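Hypothetical protein (PDB 1U5K) is a zinc-binding RecO-family protein that is probably involved in DNA repair and in recombination by the RecF pathway. Local coordinates at residues 24-36 with 99-113. Numbering follows the deposited sequence.
Sequences IVTLLTPQGKLKA and ADALFQEGEFSEQAF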
loop_
_atom_site.group_PDB
_atom_site.type_symbol
_atom_site.label_atom_id
_atom_site.label_comp_id
_atom_site.label_asym_id
_atom_site.label_seq_id
_atom_site.Cartn_x
_atom_site.Cartn_y
_atom_site.Cartn_z
ATOM N N ILE A 24 16.428 9.158 2.340
ATOM C CA ILE A 24 16.212 8.250 3.452
ATOM C C ILE A 24 16.116 6.841 2.868
ATOM O O ILE A 24 15.296 6.556 1.995
ATOM C CB ILE A 24 14.923 8.600 4.202
ATOM C CG1 ILE A 24 15.006 9.970 4.881
ATOM C CG2 ILE A 24 14.599 7.513 5.204
ATOM C CD1 ILE A 24 13.736 10.346 5.623
ATOM N N VAL A 25 16.974 5.955 3.353
ATOM C CA VAL A 25 17.007 4.599 2.833
ATOM C C VAL A 25 16.792 3.589 3.931
ATOM O O VAL A 25 17.169 3.790 5.081
ATOM C CB VAL A 25 18.315 4.242 2.130
ATOM C CG1 VAL A 25 18.328 4.854 0.750
ATOM C CG2 VAL A 25 19.519 4.634 2.959
ATOM N N THR A 26 16.135 2.501 3.550
ATOM C CA THR A 26 16.124 1.328 4.393
ATOM C C THR A 26 17.001 0.278 3.725
ATOM O O THR A 26 16.923 0.064 2.518
ATOM C CB THR A 26 14.695 0.865 4.596
ATOM O OG1 THR A 26 13.982 1.869 5.320
ATOM C CG2 THR A 26 14.642 -0.341 5.515
ATOM N N LEU A 27 17.826 -0.377 4.530
ATOM C CA LEU A 27 18.682 -1.440 4.050
ATOM C C LEU A 27 18.406 -2.721 4.811
ATOM O O LEU A 27 18.149 -2.736 6.018
ATOM C CB LEU A 27 20.156 -1.091 4.216
ATOM C CG LEU A 27 20.776 0.222 3.741
ATOM C CD1 LEU A 27 22.274 0.013 3.858
ATOM C CD2 LEU A 27 20.436 0.546 2.342
ATOM N N LEU A 28 18.483 -3.828 4.087
ATOM C CA LEU A 28 18.614 -5.114 4.744
ATOM C C LEU A 28 20.088 -5.499 4.738
ATOM O O LEU A 28 20.741 -5.454 3.701
ATOM C CB LEU A 28 17.725 -6.141 4.057
ATOM C CG LEU A 28 16.233 -5.829 4.082
ATOM C CD1 LEU A 28 15.555 -6.963 3.363
ATOM C CD2 LEU A 28 15.695 -5.601 5.480
ATOM N N THR A 29 20.585 -5.863 5.914
ATOM C CA THR A 29 21.979 -6.215 6.178
ATOM C C THR A 29 22.124 -7.482 7.015
ATOM O O THR A 29 21.183 -7.855 7.718
ATOM C CB THR A 29 22.729 -5.084 6.915
ATOM O OG1 THR A 29 22.516 -5.144 8.336
ATOM C CG2 THR A 29 22.234 -3.729 6.459
ATOM N N PRO A 30 23.307 -8.098 6.985
ATOM C CA PRO A 30 23.540 -9.300 7.789
ATOM C C PRO A 30 23.409 -9.068 9.289
ATOM O O PRO A 30 23.152 -10.037 10.003
ATOM C CB PRO A 30 24.937 -9.769 7.366
ATOM C CG PRO A 30 25.594 -8.620 6.737
ATOM C CD PRO A 30 24.490 -7.742 6.184
ATOM N N GLN A 31 23.471 -7.816 9.735
ATOM C CA GLN A 31 23.247 -7.492 11.137
ATOM C C GLN A 31 21.878 -6.902 11.466
ATOM O O GLN A 31 21.668 -6.404 12.565
ATOM C CB GLN A 31 24.318 -6.509 11.613
ATOM C CG GLN A 31 25.738 -6.936 11.264
ATOM C CD GLN A 31 26.779 -5.985 11.858
ATOM O OE1 GLN A 31 27.443 -5.209 11.160
ATOM N NE2 GLN A 31 26.911 -6.046 13.170
ATOM N N GLY A 32 20.934 -6.957 10.533
ATOM C CA GLY A 32 19.590 -6.490 10.800
ATOM C C GLY A 32 19.151 -5.437 9.800
ATOM O O GLY A 32 19.878 -5.066 8.882
ATOM N N LYS A 33 17.925 -4.970 9.993
ATOM C CA LYS A 33 17.391 -3.878 9.198
ATOM C C LYS A 33 18.043 -2.572 9.636
ATOM O O LYS A 33 18.232 -2.394 10.836
ATOM C CB LYS A 33 15.894 -3.757 9.449
ATOM C CG LYS A 33 14.974 -4.846 8.911
ATOM C CD LYS A 33 13.548 -4.383 9.231
ATOM C CE LYS A 33 12.549 -5.500 9.336
ATOM N NZ LYS A 33 11.153 -5.060 9.010
ATOM N N LEU A 34 18.287 -1.651 8.705
ATOM C CA LEU A 34 18.908 -0.365 8.975
ATOM C C LEU A 34 18.180 0.733 8.204
ATOM O O LEU A 34 18.012 0.625 6.997
ATOM C CB LEU A 34 20.384 -0.378 8.557
ATOM C CG LEU A 34 21.202 0.914 8.623
ATOM C CD1 LEU A 34 21.255 1.475 10.032
ATOM C CD2 LEU A 34 22.601 0.654 8.096
ATOM N N LYS A 35 17.741 1.766 8.915
ATOM C CA LYS A 35 17.207 2.994 8.341
ATOM C C LYS A 35 18.206 4.123 8.572
ATOM O O LYS A 35 18.749 4.266 9.662
ATOM C CB LYS A 35 15.846 3.325 8.956
ATOM C CG LYS A 35 15.060 4.393 8.201
ATOM C CD LYS A 35 13.555 4.298 8.445
ATOM C CE LYS A 35 12.822 5.558 8.001
ATOM N NZ LYS A 35 11.443 5.709 8.551
ATOM N N ALA A 36 18.485 4.894 7.530
ATOM C CA ALA A 36 19.432 5.992 7.606
ATOM C C ALA A 36 19.116 7.061 6.563
ATOM O O ALA A 36 18.416 6.808 5.585
ATOM C CB ALA A 36 20.836 5.481 7.385
ATOM N N ALA A 99 9.953 -8.944 2.419
ATOM C CA ALA A 99 10.913 -9.212 3.490
ATOM C C ALA A 99 10.800 -8.211 4.646
ATOM O O ALA A 99 10.833 -8.584 5.822
ATOM C CB ALA A 99 12.330 -9.260 2.957
ATOM N N ASP A 100 10.591 -6.946 4.302
ATOM C CA ASP A 100 10.489 -5.888 5.302
ATOM C C ASP A 100 9.255 -6.081 6.164
ATOM O O ASP A 100 9.280 -5.757 7.343
ATOM C CB ASP A 100 10.397 -4.511 4.658
ATOM C CG ASP A 100 10.621 -3.387 5.655
ATOM O OD1 ASP A 100 11.484 -3.459 6.549
ATOM O OD2 ASP A 100 9.914 -2.374 5.622
ATOM N N ALA A 101 8.196 -6.597 5.551
ATOM C CA ALA A 101 6.932 -6.802 6.220
ATOM C C ALA A 101 6.977 -8.042 7.092
ATOM O O ALA A 101 6.325 -8.086 8.136
ATOM C CB ALA A 101 5.847 -6.911 5.190
ATOM N N LEU A 102 7.756 -9.035 6.666
ATOM C CA LEU A 102 7.706 -10.344 7.296
ATOM C C LEU A 102 8.499 -10.365 8.604
ATOM O O LEU A 102 8.081 -10.984 9.580
ATOM C CB LEU A 102 8.162 -11.441 6.334
ATOM C CG LEU A 102 8.371 -12.833 6.925
ATOM C CD1 LEU A 102 7.016 -13.403 7.281
ATOM C CD2 LEU A 102 9.092 -13.764 5.965
ATOM N N PHE A 103 9.644 -9.703 8.602
ATOM C CA PHE A 103 10.564 -9.668 9.720
ATOM C C PHE A 103 10.352 -8.390 10.533
ATOM O O PHE A 103 10.566 -7.291 10.036
ATOM C CB PHE A 103 11.996 -9.695 9.185
ATOM C CG PHE A 103 12.374 -10.998 8.551
ATOM C CD1 PHE A 103 12.148 -11.216 7.202
ATOM C CD2 PHE A 103 12.926 -12.019 9.309
ATOM C CE1 PHE A 103 12.489 -12.442 6.631
ATOM C CE2 PHE A 103 13.270 -13.244 8.743
ATOM C CZ PHE A 103 13.036 -13.456 7.405
ATOM N N GLN A 104 9.955 -8.541 11.791
ATOM C CA GLN A 104 9.881 -7.415 12.725
ATOM C C GLN A 104 11.275 -7.051 13.217
ATOM O O GLN A 104 12.235 -7.802 13.008
ATOM C CB GLN A 104 9.025 -7.786 13.939
ATOM C CG GLN A 104 7.662 -8.331 13.576
ATOM C CD GLN A 104 6.988 -7.455 12.535
ATOM O OE1 GLN A 104 6.880 -7.829 11.363
ATOM N NE2 GLN A 104 6.556 -6.275 12.953
ATOM N N GLU A 105 11.373 -5.884 13.849
ATOM C CA GLU A 105 12.653 -5.361 14.321
ATOM C C GLU A 105 13.297 -6.403 15.226
ATOM O O GLU A 105 12.598 -7.002 16.039
ATOM C CB GLU A 105 12.467 -4.037 15.054
ATOM N N GLY A 106 14.590 -6.658 15.029
ATOM C CA GLY A 106 15.306 -7.766 15.644
ATOM C C GLY A 106 15.211 -9.148 15.010
ATOM O O GLY A 106 16.026 -10.033 15.265
ATOM N N GLU A 107 14.203 -9.416 14.191
ATOM C CA GLU A 107 14.082 -10.749 13.603
ATOM C C GLU A 107 14.971 -11.016 12.383
ATOM O O GLU A 107 15.065 -12.173 11.978
ATOM C CB GLU A 107 12.620 -11.059 13.249
ATOM C CG GLU A 107 11.634 -10.806 14.379
ATOM C CD GLU A 107 10.221 -11.286 14.090
ATOM O OE1 GLU A 107 9.891 -11.677 12.936
ATOM O OE2 GLU A 107 9.453 -11.247 15.079
ATOM N N PHE A 108 15.589 -9.995 11.791
ATOM C CA PHE A 108 16.326 -10.137 10.540
ATOM C C PHE A 108 17.789 -10.538 10.673
ATOM O O PHE A 108 18.666 -9.713 10.888
ATOM C CB PHE A 108 16.220 -8.900 9.648
ATOM C CG PHE A 108 16.537 -9.180 8.199
ATOM C CD1 PHE A 108 15.621 -9.792 7.367
ATOM C CD2 PHE A 108 17.769 -8.860 7.679
ATOM C CE1 PHE A 108 15.930 -10.039 6.035
ATOM C CE2 PHE A 108 18.094 -9.079 6.355
ATOM C CZ PHE A 108 17.160 -9.670 5.517
ATOM N N SER A 109 18.035 -11.828 10.486
ATOM C CA SER A 109 19.306 -12.470 10.806
ATOM C C SER A 109 20.231 -12.503 9.603
ATOM O O SER A 109 19.827 -12.199 8.481
ATOM C CB SER A 109 19.042 -13.917 11.218
ATOM O OG SER A 109 18.348 -14.612 10.189
ATOM N N GLU A 110 21.473 -12.916 9.826
ATOM C CA GLU A 110 22.404 -13.095 8.725
ATOM C C GLU A 110 21.891 -14.112 7.704
ATOM O O GLU A 110 22.070 -13.929 6.504
ATOM C CB GLU A 110 23.799 -13.498 9.214
ATOM C CG GLU A 110 24.768 -13.655 8.049
ATOM C CD GLU A 110 26.241 -13.662 8.414
ATOM O OE1 GLU A 110 26.568 -13.790 9.610
ATOM O OE2 GLU A 110 27.081 -13.565 7.491
ATOM N N GLN A 111 21.264 -15.185 8.170
ATOM C CA GLN A 111 20.747 -16.227 7.291
ATOM C C GLN A 111 19.659 -15.642 6.390
ATOM O O GLN A 111 19.594 -15.928 5.199
ATOM C CB GLN A 111 20.211 -17.400 8.110
ATOM C CG GLN A 111 21.265 -18.202 8.862
ATOM C CD GLN A 111 21.770 -17.583 10.154
ATOM O OE1 GLN A 111 21.218 -16.612 10.682
ATOM N NE2 GLN A 111 22.843 -18.164 10.674
ATOM N N ALA A 112 18.845 -14.760 6.963
ATOM C CA ALA A 112 17.779 -14.075 6.253
ATOM C C ALA A 112 18.378 -13.144 5.215
ATOM O O ALA A 112 17.940 -13.159 4.070
ATOM C CB ALA A 112 16.866 -13.335 7.230
ATOM N N PHE A 113 19.415 -12.399 5.584
ATOM C CA PHE A 113 20.110 -11.532 4.647
ATOM C C PHE A 113 20.616 -12.327 3.440
ATOM O O PHE A 113 20.406 -11.934 2.287
ATOM C CB PHE A 113 21.288 -10.755 5.255
ATOM C CG PHE A 113 22.042 -9.969 4.207
ATOM C CD1 PHE A 113 21.522 -8.786 3.715
ATOM C CD2 PHE A 113 23.193 -10.479 3.623
ATOM C CE1 PHE A 113 22.149 -8.107 2.691
ATOM C CE2 PHE A 113 23.833 -9.815 2.603
ATOM C CZ PHE A 113 23.315 -8.635 2.135
HETATM O O HOH W 1 21.098 -9.858 11.946
HETATM O O HOH W 2 16.422 -6.281 12.482
#
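Leu28 and Phe108 meet nearly at a right angle: Leu28 CD2 stands over the centre of the Phe108 ring, 4.2 Å from the centroid and 7° off the normal, a CH-pi contact. Ala112 CB lies against the opposite face, so the ring is sandwiched between strand and helix, while Thr29 O approaches its edge. With CG anti to the backbone N (chi1 -160°), Phe108 reaches from the loop toward strand 24-29. Leu28 CD1 lies by Phe108 CZ and also meets Ala99 CB, 4.0 Å away. Pro30 and Phe113 lie side by side, and Pro30 CD sits over the ring face, 3.9 Å from the centroid, as Leu28 O faces the ring edge. The beta hairpin of strands 23-29 and 32-38, with its type I turn (Thr29 to Gly32), belongs to the N-terminal OB-fold domain and packs against the end of helix 86-102, the connecting loop and the start of helix 110-125. Lys33 supplies the polar counterpart: its extended chain carries NZ to the end of helix 86-102, where it donates to Asp100 O at 2.6 Å, approaching within the plane of that carbonyl, at an oxygen lone pair. NZ also forms a salt bridge with Asp100 OD1 at 3.0 Å, coming from above the carboxylate plane; Asp100 OD2 pairs with Arg14. A methionine in place of Lys33 would probably leave Asp100 O without this donor and OD1 without its salt-bridge partner. One water donates to both Pro30 O and Phe108 O, and Gly32 CA makes a CA-H...O contact with Phe108 O at 3.4 Å.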